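Local coordinates for putative L-alanine-DL-glutamate epimerase (Burkholderia xenovorans, PDB 3GO2), which probably catalyses racemisation or epimerisation at a magnesium-dependent active site, as a member of the mandelate racemase/muconate lactonizing enzyme family, at residues V214-D219 with F239-V244; I162-F167 with A201-L206; P120-H125 with L339-T344. One frame throughout, in Å; residues are numbered along the deposited sequence.

Contact 1 (V214-D219 with F239-V244). With MG (magnesium ion), chain B.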
loop_
_atom_site.group_PDB
_atom_site.type_symbol
_atom_site.label_atom_id
_atom_site.label_comp_id
_atom_site.label_asym_id
_atom_site.label_seq_id
_atom_site.Cartn_x
_atom_site.Cartn_y
_atom_site.Cartn_z
ATOM N N VAL A 214 19.903 -34.229 -15.119
ATOM C CA VAL A 214 20.516 -33.775 -13.887
ATOM C C VAL A 214 20.231 -32.282 -13.833
ATOM O O VAL A 214 20.455 -31.567 -14.804
ATOM C CB VAL A 214 22.027 -34.051 -13.876
ATOM C CG1 VAL A 214 22.715 -33.280 -12.744
ATOM C CG2 VAL A 214 22.262 -35.541 -13.724
ATOM N N GLU A 215 19.695 -31.821 -12.709
ATOM C CA GLU A 215 19.324 -30.399 -12.572
ATOM C C GLU A 215 20.544 -29.562 -12.217
ATOM O O GLU A 215 21.435 -30.033 -11.526
ATOM C CB GLU A 215 18.280 -30.260 -11.479
ATOM C CG GLU A 215 16.961 -30.888 -11.826
ATOM C CD GLU A 215 16.011 -29.928 -12.468
ATOM O OE1 GLU A 215 16.389 -28.762 -12.695
ATOM O OE2 GLU A 215 14.873 -30.339 -12.726
ATOM N N ILE A 216 20.590 -28.319 -12.700
ATOM C CA ILE A 216 21.706 -27.421 -12.429
ATOM C C ILE A 216 21.178 -26.212 -11.647
ATOM O O ILE A 216 20.211 -25.574 -12.062
ATOM C CB ILE A 216 22.378 -26.964 -13.743
ATOM C CG1 ILE A 216 23.080 -28.169 -14.405
ATOM C CG2 ILE A 216 23.396 -25.863 -13.495
ATOM C CD1 ILE A 216 23.637 -27.876 -15.780
ATOM N N LEU A 217 21.804 -25.954 -10.505
ATOM C CA LEU A 217 21.547 -24.791 -9.660
ATOM C C LEU A 217 22.700 -23.815 -9.868
ATOM O O LEU A 217 23.860 -24.231 -10.025
ATOM C CB LEU A 217 21.484 -25.195 -8.177
ATOM C CG LEU A 217 20.309 -26.052 -7.699
ATOM C CD1 LEU A 217 20.249 -27.500 -8.345
ATOM C CD2 LEU A 217 20.427 -26.145 -6.193
ATOM N N LEU A 218 22.396 -22.516 -9.829
ATOM C CA LEU A 218 23.387 -21.467 -10.008
ATOM C C LEU A 218 23.368 -20.553 -8.783
ATOM O O LEU A 218 22.344 -19.972 -8.469
ATOM C CB LEU A 218 23.120 -20.648 -11.260
ATOM C CG LEU A 218 24.051 -19.456 -11.521
ATOM C CD1 LEU A 218 25.538 -19.888 -11.668
ATOM C CD2 LEU A 218 23.586 -18.687 -12.774
ATOM N N ASP A 219 24.491 -20.444 -8.101
ATOM C CA ASP A 219 24.595 -19.567 -6.929
ATOM C C ASP A 219 25.405 -18.338 -7.304
ATOM O O ASP A 219 26.603 -18.417 -7.662
ATOM C CB ASP A 219 25.255 -20.342 -5.786
ATOM C CG ASP A 219 25.147 -19.667 -4.436
ATOM O OD1 ASP A 219 24.683 -18.506 -4.349
ATOM O OD2 ASP A 219 25.574 -20.318 -3.446
ATOM N N PHE A 239 18.107 -21.000 -20.403
ATOM C CA PHE A 239 18.719 -22.127 -19.714
ATOM C C PHE A 239 17.737 -22.794 -18.784
ATOM O O PHE A 239 16.880 -22.133 -18.196
ATOM C CB PHE A 239 19.878 -21.643 -18.872
ATOM C CG PHE A 239 21.152 -21.653 -19.570
ATOM C CD1 PHE A 239 21.978 -22.760 -19.487
ATOM C CD2 PHE A 239 21.540 -20.556 -20.321
ATOM C CE1 PHE A 239 23.180 -22.772 -20.140
ATOM C CE2 PHE A 239 22.743 -20.552 -20.975
ATOM C CZ PHE A 239 23.569 -21.652 -20.885
ATOM N N ASP A 240 17.853 -24.101 -18.624
ATOM C CA ASP A 240 17.049 -24.788 -17.634
ATOM C C ASP A 240 17.773 -24.779 -16.285
ATOM O O ASP A 240 18.742 -25.503 -16.109
ATOM C CB ASP A 240 16.799 -26.222 -18.082
ATOM C CG ASP A 240 15.988 -27.021 -17.091
ATOM O OD1 ASP A 240 15.160 -26.436 -16.359
ATOM O OD2 ASP A 240 16.168 -28.260 -17.084
ATOM N N LEU A 241 17.345 -23.917 -15.357
ATOM C CA LEU A 241 17.974 -23.846 -14.030
ATOM C C LEU A 241 16.979 -24.161 -12.918
ATOM O O LEU A 241 15.883 -23.595 -12.858
ATOM C CB LEU A 241 18.575 -22.458 -13.773
ATOM C CG LEU A 241 19.637 -22.014 -14.785
ATOM C CD1 LEU A 241 20.016 -20.543 -14.666
ATOM C CD2 LEU A 241 20.869 -22.896 -14.610
ATOM N N PHE A 242 17.394 -25.035 -12.017
ATOM C CA PHE A 242 16.585 -25.472 -10.879
ATOM C C PHE A 242 16.306 -24.289 -9.970
ATOM O O PHE A 242 15.189 -24.085 -9.506
ATOM C CB PHE A 242 17.369 -26.554 -10.151
ATOM C CG PHE A 242 16.704 -27.133 -8.943
ATOM C CD1 PHE A 242 16.104 -28.383 -8.998
ATOM C CD2 PHE A 242 16.769 -26.495 -7.716
ATOM C CE1 PHE A 242 15.565 -28.941 -7.858
ATOM C CE2 PHE A 242 16.192 -27.052 -6.587
ATOM C CZ PHE A 242 15.614 -28.281 -6.652
ATOM N N TRP A 243 17.342 -23.490 -9.746
ATOM C CA TRP A 243 17.193 -22.205 -9.118
ATOM C C TRP A 243 18.380 -21.306 -9.446
ATOM O O TRP A 243 19.469 -21.784 -9.805
ATOM C CB TRP A 243 16.927 -22.310 -7.606
ATOM C CG TRP A 243 18.049 -22.598 -6.634
ATOM C CD1 TRP A 243 19.335 -22.117 -6.655
ATOM C CD2 TRP A 243 17.917 -23.344 -5.428
ATOM N NE1 TRP A 243 20.020 -22.550 -5.549
ATOM C CE2 TRP A 243 19.166 -23.291 -4.763
ATOM C CE3 TRP A 243 16.849 -24.035 -4.817
ATOM C CZ2 TRP A 243 19.384 -23.928 -3.549
ATOM C CZ3 TRP A 243 17.066 -24.663 -3.619
ATOM C CH2 TRP A 243 18.332 -24.610 -2.985
ATOM N N VAL A 244 18.163 -20.003 -9.267
ATOM C CA VAL A 244 19.240 -19.019 -9.246
ATOM C C VAL A 244 19.196 -18.398 -7.847
ATOM O O VAL A 244 18.179 -17.875 -7.395
ATOM C CB VAL A 244 19.080 -17.928 -10.296
ATOM C CG1 VAL A 244 20.210 -16.903 -10.172
ATOM C CG2 VAL A 244 19.038 -18.531 -11.672
HETATM MG MG MG B . 24.989 -20.218 -1.226
HETATM O O HOH W 1 18.328 -27.738 -14.329
HETATM O O HOH W 2 14.643 -26.840 -13.711
HETATM O O HOH W 3 23.994 -18.123 -1.775
HETATM O O HOH W 4 26.623 -19.820 -0.617
#
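Leu217 CD2 sits over one face of the Trp243 indole, 3.7 Å from the centroid of its five-membered ring and offset toward the rim, a CH-pi contact; the Leu218 carbonyl oxygen lies near the ring plane at an edge. Trp243 CG stands between its backbone N and carbonyl carbon (chi1 78°), and the indole that follows slants across Leu217. The Phe242 ring takes Glu215 at its edge, the carboxylate turned 77° to the ring, with OE1 3.5 Å from Phe242 CB. Leu217 CD1 lies alongside, 3.5 Å from Phe242 CB, so one leucine fills in beside both aromatics. Two backbone bonds tie the segments: Phe242 N to Ile216 O at 2.9 Å, and Leu218 N to Trp243 O at 3.0 Å and close to straight (167°).

At the other end two waters each donate to Glu215 OE1, one also linking Ile216 N and Asp240 O, the other reaching Asp240 OD1. The second water bridges the two acidic side chains, whose repulsion is probably eased further by Arg193 of the second subunit, in a salt bridge with Asp240. Asp219 OD2 binds magnesium at 2.3 Å, and Glu269 is another ligand. Strand 215-219, helix 226-235 and strand 243-245 form a right-handed beta-alpha-beta unit of the enolase-superfamily barrel, with a metal ligand at the C-terminal end of its first strand.

Contact 2 (I162-F167 with A201-L206); sequences IKTNIF and AHLEAL
Thr164 and His202 reach toward each other tip to tip. From Thr164 CB, which is 3.7 Å from His202 NE2, the hydroxyl branch runs anti to the backbone N (chi1 -166°), and OG1 meets NE2 at 2.8 Å near the plane of the imidazole; either atom could be the donor. The methyl branch, CG2, turns to the apolar side and touches Leu203 CD2 at 3.8 Å and Leu206 CD2 at 4.0 Å. One threonine serves both a polar and a greasy neighbour on the same helix.

The imidazole is held at both nitrogens, because ND1 bonds His169, which should limit its rotation. Phe167 CD2 comes within 3.5 Å of His202 CE1; the two rings are near parallel, planes 24° apart, but slid so far that they barely overlap. One turn further along the helix, Ile162 CD1 butts against Leu206 CG at 3.6 Å.

Segment 201-206 runs nearly antiparallel to strand residues 162-164, their axes 10.9 Å apart at the closest. Lys163 and Asn165, whose CB atoms point away from the helix, belong to the ligand-binding site. This is the layering of an alpha/beta barrel: one strand face packed on an outer helix, the other turned to the active site.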
loop_
_atom_site.group_PDB
_atom_site.type_symbol
_atom_site.label_atom_id
_atom_site.label_comp_id
_atom_site.label_asym_id
_atom_site.label_seq_id
_atom_site.Cartn_x
_atom_site.Cartn_y
_atom_site.Cartn_z
ATOM N N ILE A 162 23.159 -30.547 -9.202
ATOM C CA ILE A 162 24.458 -29.983 -8.846
ATOM C C ILE A 162 24.347 -28.464 -8.791
ATOM O O ILE A 162 23.509 -27.894 -9.493
ATOM C CB ILE A 162 25.576 -30.377 -9.882
ATOM C CG1 ILE A 162 25.231 -29.904 -11.284
ATOM C CG2 ILE A 162 25.786 -31.891 -9.874
ATOM C CD1 ILE A 162 26.271 -30.312 -12.342
ATOM N N LYS A 163 25.187 -27.826 -7.971
ATOM C CA LYS A 163 25.235 -26.378 -7.892
ATOM C C LYS A 163 26.606 -25.832 -8.190
ATOM O O LYS A 163 27.583 -26.299 -7.634
ATOM C CB LYS A 163 24.795 -25.893 -6.524
ATOM C CG LYS A 163 24.525 -24.387 -6.493
ATOM C CD LYS A 163 23.807 -23.889 -5.218
ATOM C CE LYS A 163 24.714 -23.707 -4.004
ATOM N NZ LYS A 163 23.948 -23.298 -2.767
ATOM N N THR A 164 26.671 -24.829 -9.060
ATOM C CA THR A 164 27.925 -24.146 -9.351
ATOM C C THR A 164 27.835 -22.659 -8.982
ATOM O O THR A 164 26.787 -22.172 -8.550
ATOM C CB THR A 164 28.340 -24.308 -10.847
ATOM O OG1 THR A 164 29.706 -23.909 -10.996
ATOM C CG2 THR A 164 27.403 -23.523 -11.805
ATOM N N ASN A 165 28.941 -21.959 -9.175
ATOM C CA ASN A 165 29.064 -20.524 -8.874
ATOM C C ASN A 165 29.536 -19.811 -10.155
ATOM O O ASN A 165 29.276 -20.299 -11.266
ATOM C CB ASN A 165 30.013 -20.319 -7.711
ATOM C CG ASN A 165 29.531 -20.980 -6.425
ATOM O OD1 ASN A 165 28.955 -20.310 -5.530
ATOM N ND2 ASN A 165 29.747 -22.274 -6.313
ATOM N N ILE A 166 30.182 -18.663 -10.022
ATOM C CA ILE A 166 30.579 -17.855 -11.182
ATOM C C ILE A 166 32.081 -18.015 -11.441
ATOM O O ILE A 166 32.905 -17.754 -10.544
ATOM C CB ILE A 166 30.276 -16.352 -10.994
ATOM C CG1 ILE A 166 28.860 -16.131 -10.445
ATOM C CG2 ILE A 166 30.479 -15.583 -12.343
ATOM C CD1 ILE A 166 28.582 -14.684 -10.029
ATOM N N PHE A 167 32.411 -18.406 -12.680
ATOM C CA PHE A 167 33.784 -18.662 -13.078
ATOM C C PHE A 167 34.157 -17.990 -14.377
ATOM O O PHE A 167 33.377 -17.978 -15.334
ATOM C CB PHE A 167 34.054 -20.168 -13.181
ATOM C CG PHE A 167 34.059 -20.829 -11.865
ATOM C CD1 PHE A 167 35.184 -20.755 -11.057
ATOM C CD2 PHE A 167 32.917 -21.435 -11.369
ATOM C CE1 PHE A 167 35.159 -21.317 -9.809
ATOM C CE2 PHE A 167 32.919 -21.992 -10.107
ATOM C CZ PHE A 167 34.043 -21.922 -9.352
ATOM N N ALA A 201 29.448 -19.873 -20.978
ATOM C CA ALA A 201 30.387 -20.934 -21.395
ATOM C C ALA A 201 30.459 -22.045 -20.338
ATOM O O ALA A 201 30.402 -23.239 -20.671
ATOM C CB ALA A 201 31.786 -20.354 -21.683
ATOM N N HIS A 202 30.605 -21.633 -19.071
ATOM C CA HIS A 202 30.660 -22.568 -17.939
ATOM C C HIS A 202 29.425 -23.438 -17.807
ATOM O O HIS A 202 29.514 -24.667 -17.697
ATOM C CB HIS A 202 30.905 -21.782 -16.650
ATOM C CG HIS A 202 31.039 -22.633 -15.431
ATOM N ND1 HIS A 202 32.261 -23.031 -14.928
ATOM C CD2 HIS A 202 30.103 -23.111 -14.573
ATOM C CE1 HIS A 202 32.062 -23.760 -13.838
ATOM N NE2 HIS A 202 30.764 -23.827 -13.606
ATOM N N LEU A 203 28.261 -22.799 -17.802
ATOM C CA LEU A 203 27.023 -23.502 -17.673
ATOM C C LEU A 203 26.738 -24.425 -18.876
ATOM O O LEU A 203 26.187 -25.506 -18.699
ATOM C CB LEU A 203 25.872 -22.503 -17.471
ATOM C CG LEU A 203 25.855 -21.853 -16.098
ATOM C CD1 LEU A 203 24.846 -20.674 -16.116
ATOM C CD2 LEU A 203 25.450 -22.868 -15.046
ATOM N N GLU A 204 27.110 -24.003 -20.079
ATOM C CA GLU A 204 26.933 -24.864 -21.277
ATOM C C GLU A 204 27.765 -26.145 -21.180
ATOM O O GLU A 204 27.267 -27.234 -21.522
ATOM C CB GLU A 204 27.211 -24.090 -22.563
ATOM C CG GLU A 204 26.046 -23.156 -22.905
ATOM C CD GLU A 204 26.295 -22.257 -24.092
ATOM O OE1 GLU A 204 27.460 -22.164 -24.527
ATOM O OE2 GLU A 204 25.311 -21.655 -24.589
ATOM N N ALA A 205 28.987 -26.018 -20.675
ATOM C CA ALA A 205 29.855 -27.176 -20.424
ATOM C C ALA A 205 29.272 -28.081 -19.363
ATOM O O ALA A 205 29.251 -29.322 -19.499
ATOM C CB ALA A 205 31.273 -26.742 -20.055
ATOM N N LEU A 206 28.803 -27.473 -18.276
ATOM C CA LEU A 206 28.155 -28.250 -17.235
ATOM C C LEU A 206 26.938 -29.020 -17.737
ATOM O O LEU A 206 26.761 -30.192 -17.402
ATOM C CB LEU A 206 27.772 -27.330 -16.062
ATOM C CG LEU A 206 27.754 -27.966 -14.698
ATOM C CD1 LEU A 206 29.173 -28.345 -14.228
ATOM C CD2 LEU A 206 27.094 -26.983 -13.704
#

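Contact 3 (P120-H125 with L339-T344); sequences PVYWSH and LRIMET
Ser124 OG donates to Glu343 OE2 at 2.6 Å, the shortest polar bond across the two segments, using the anti lone pair of that oxygen. Two further groups come near OE2: His125 CE1 lies 3.7 Å away, and Lys163 NZ makes a long, weak ion pair. OE1 accepts a bond from the backbone N of Asn319, so the buried carboxylate is held at both ends.

Glu343 leaves the backbone with CG anti to N (chi1 -175°) and stays extended, crossing the Tyr122 ring obliquely. Its CA stands over one face of that ring, 3.8 Å from the centroid in a CH-pi contact, while CB lies 3.3 Å from Tyr122 OH, whose polar partner is Lys163. Ile341 CG2 meets the same ring at its edge, 3.8 Å from Tyr122 CD2.

Four backbone bonds zip the parallel pair: Met342 N to Pro120 O, Tyr122 N to Met342 O, Thr344 N to Tyr122 O, and Ser124 N to Thr344 O; the last is the shortest at 2.8 Å and nearly straight (172°). On the sheet face opposite Tyr122 and Glu343, Val121 CB touches Thr344 CG2 at 4.0 Å. The pair leads into the active site, where His125, hydrogen-bonded through ND1 to Asp345, binds fumarate and 2-oxoglutarate in other crystals.

Strand 342-344 lies beside strand 118-123, which has strand 366-368 on its other side. Helix 323-335 packs on Met342 and Thr344, whereas Tyr122 touches Ala161 of strand 161-168 and its ring meets the indole of Trp243 steeply.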
loop_
_atom_site.group_PDB
_atom_site.type_symbol
_atom_site.label_atom_id
_atom_site.label_comp_id
_atom_site.label_asym_id
_atom_site.label_seq_id
_atom_site.Cartn_x
_atom_site.Cartn_y
_atom_site.Cartn_z
ATOM N N PRO A 120 16.316 -36.019 -0.686
ATOM C CA PRO A 120 17.050 -35.726 -1.919
ATOM C C PRO A 120 18.030 -34.591 -1.683
ATOM O O PRO A 120 17.722 -33.620 -0.972
ATOM C CB PRO A 120 15.961 -35.303 -2.909
ATOM C CG PRO A 120 14.706 -35.850 -2.327
ATOM C CD PRO A 120 14.874 -35.768 -0.841
ATOM N N VAL A 121 19.216 -34.751 -2.257
ATOM C CA VAL A 121 20.250 -33.748 -2.161
ATOM C C VAL A 121 20.643 -33.187 -3.512
ATOM O O VAL A 121 20.263 -33.697 -4.572
ATOM C CB VAL A 121 21.519 -34.255 -1.412
ATOM C CG1 VAL A 121 21.162 -34.660 -0.000
ATOM C CG2 VAL A 121 22.211 -35.392 -2.166
ATOM N N TYR A 122 21.378 -32.088 -3.455
ATOM C CA TYR A 122 22.173 -31.634 -4.590
ATOM C C TYR A 122 23.635 -31.598 -4.176
ATOM O O TYR A 122 23.957 -31.320 -3.016
ATOM C CB TYR A 122 21.691 -30.281 -5.131
ATOM C CG TYR A 122 21.872 -29.027 -4.277
ATOM C CD1 TYR A 122 23.047 -28.277 -4.334
ATOM C CD2 TYR A 122 20.856 -28.580 -3.441
ATOM C CE1 TYR A 122 23.211 -27.128 -3.584
ATOM C CE2 TYR A 122 21.006 -27.411 -2.703
ATOM C CZ TYR A 122 22.170 -26.687 -2.784
ATOM O OH TYR A 122 22.311 -25.535 -2.027
ATOM N N TRP A 123 24.509 -31.952 -5.112
ATOM C CA TRP A 123 25.938 -31.921 -4.914
ATOM C C TRP A 123 26.389 -30.478 -5.136
ATOM O O TRP A 123 26.403 -29.975 -6.279
ATOM C CB TRP A 123 26.609 -32.906 -5.899
ATOM C CG TRP A 123 28.102 -32.917 -5.945
ATOM C CD1 TRP A 123 28.972 -32.013 -5.397
ATOM C CD2 TRP A 123 28.919 -33.889 -6.622
ATOM N NE1 TRP A 123 30.267 -32.357 -5.700
ATOM C CE2 TRP A 123 30.260 -33.501 -6.454
ATOM C CE3 TRP A 123 28.633 -35.046 -7.355
ATOM C CZ2 TRP A 123 31.339 -34.247 -6.985
ATOM C CZ3 TRP A 123 29.697 -35.782 -7.878
ATOM C CH2 TRP A 123 31.022 -35.379 -7.687
ATOM N N SER A 124 26.731 -29.828 -4.030
ATOM C CA SER A 124 27.056 -28.400 -4.035
ATOM C C SER A 124 28.520 -28.122 -4.333
ATOM O O SER A 124 29.357 -29.033 -4.307
ATOM C CB SER A 124 26.624 -27.800 -2.703
ATOM O OG SER A 124 26.527 -26.384 -2.769
ATOM N N HIS A 125 28.847 -26.865 -4.617
ATOM C CA HIS A 125 30.231 -26.486 -4.963
ATOM C C HIS A 125 30.840 -27.437 -5.992
ATOM O O HIS A 125 31.973 -27.963 -5.828
ATOM C CB HIS A 125 31.072 -26.402 -3.710
ATOM C CG HIS A 125 30.489 -25.454 -2.706
ATOM N ND1 HIS A 125 29.705 -25.881 -1.658
ATOM C CD2 HIS A 125 30.479 -24.099 -2.663
ATOM C CE1 HIS A 125 29.270 -24.827 -0.986
ATOM N NE2 HIS A 125 29.729 -23.736 -1.570
ATOM N N LEU A 339 9.961 -29.150 2.450
ATOM C CA LEU A 339 11.384 -29.275 2.149
ATOM C C LEU A 339 11.621 -29.289 0.642
ATOM O O LEU A 339 11.162 -30.205 -0.064
ATOM C CB LEU A 339 11.964 -30.551 2.770
ATOM C CG LEU A 339 13.434 -30.853 2.479
ATOM C CD1 LEU A 339 14.378 -29.924 3.257
ATOM C CD2 LEU A 339 13.745 -32.330 2.800
ATOM N N ARG A 340 12.356 -28.300 0.143
ATOM C CA ARG A 340 12.645 -28.234 -1.289
ATOM C C ARG A 340 13.623 -29.313 -1.748
ATOM O O ARG A 340 13.374 -30.028 -2.749
ATOM C CB ARG A 340 13.239 -26.856 -1.689
ATOM C CG ARG A 340 13.493 -26.746 -3.204
ATOM C CD ARG A 340 12.184 -26.804 -3.946
ATOM N NE ARG A 340 12.292 -26.876 -5.392
ATOM C CZ ARG A 340 12.353 -28.005 -6.102
ATOM N NH1 ARG A 340 12.412 -29.192 -5.506
ATOM N NH2 ARG A 340 12.391 -27.944 -7.419
ATOM N N ILE A 341 14.742 -29.378 -1.032
ATOM C CA ILE A 341 15.926 -30.193 -1.357
ATOM C C ILE A 341 16.950 -29.909 -0.256
ATOM O O ILE A 341 16.778 -28.942 0.486
ATOM C CB ILE A 341 16.507 -29.816 -2.733
ATOM C CG1 ILE A 341 17.509 -30.852 -3.222
ATOM C CG2 ILE A 341 17.170 -28.437 -2.718
ATOM C CD1 ILE A 341 17.752 -30.750 -4.741
ATOM N N MET A 342 17.999 -30.734 -0.133
ATOM C CA MET A 342 19.081 -30.491 0.841
ATOM C C MET A 342 20.443 -30.373 0.150
ATOM O O MET A 342 20.833 -31.204 -0.661
ATOM C CB MET A 342 19.149 -31.566 1.949
ATOM C CG MET A 342 20.341 -31.401 2.943
ATOM S SD MET A 342 20.102 -32.449 4.417
ATOM C CE MET A 342 21.875 -32.642 4.844
ATOM N N GLU A 343 21.153 -29.306 0.471
ATOM C CA GLU A 343 22.522 -29.117 0.023
ATOM C C GLU A 343 23.476 -30.089 0.686
ATOM O O GLU A 343 23.373 -30.339 1.859
ATOM C CB GLU A 343 22.975 -27.695 0.410
ATOM C CG GLU A 343 24.366 -27.338 -0.113
ATOM C CD GLU A 343 24.787 -25.925 0.229
ATOM O OE1 GLU A 343 24.214 -25.339 1.181
ATOM O OE2 GLU A 343 25.693 -25.410 -0.464
ATOM N N THR A 344 24.461 -30.585 -0.053
ATOM C CA THR A 344 25.589 -31.252 0.602
ATOM C C THR A 344 26.807 -31.160 -0.310
ATOM O O THR A 344 26.656 -31.080 -1.523
ATOM C CB THR A 344 25.254 -32.725 0.962
ATOM O OG1 THR A 344 26.165 -33.196 1.944
ATOM C CG2 THR A 344 25.305 -33.629 -0.272
#

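Overall arrangement
Contacts 1 and 2 share a sheet: strands 161-168 and 215-219 are neighbours, joined by Leu217 N to Ile162 O at 2.8 Å and Asp219 N to Thr164 O at 2.9 Å, and the centres of the two contacts are about 9 Å apart. Contact 3 closes a long loop within which both are nested. Lys163 connects it to contact 2, through NZ to Tyr122 OH at 2.9 Å and N to Trp123 O at 3.0 Å; from contact 1, Leu217 CD2 packs 3.7 Å from Tyr122 CD2. All three converge on the active site: Asp219 binds magnesium, while Lys163, Asn165 and His125 bind 2-oxoglutarate or fumarate in other crystals of this protein, neither being bound to this chain here.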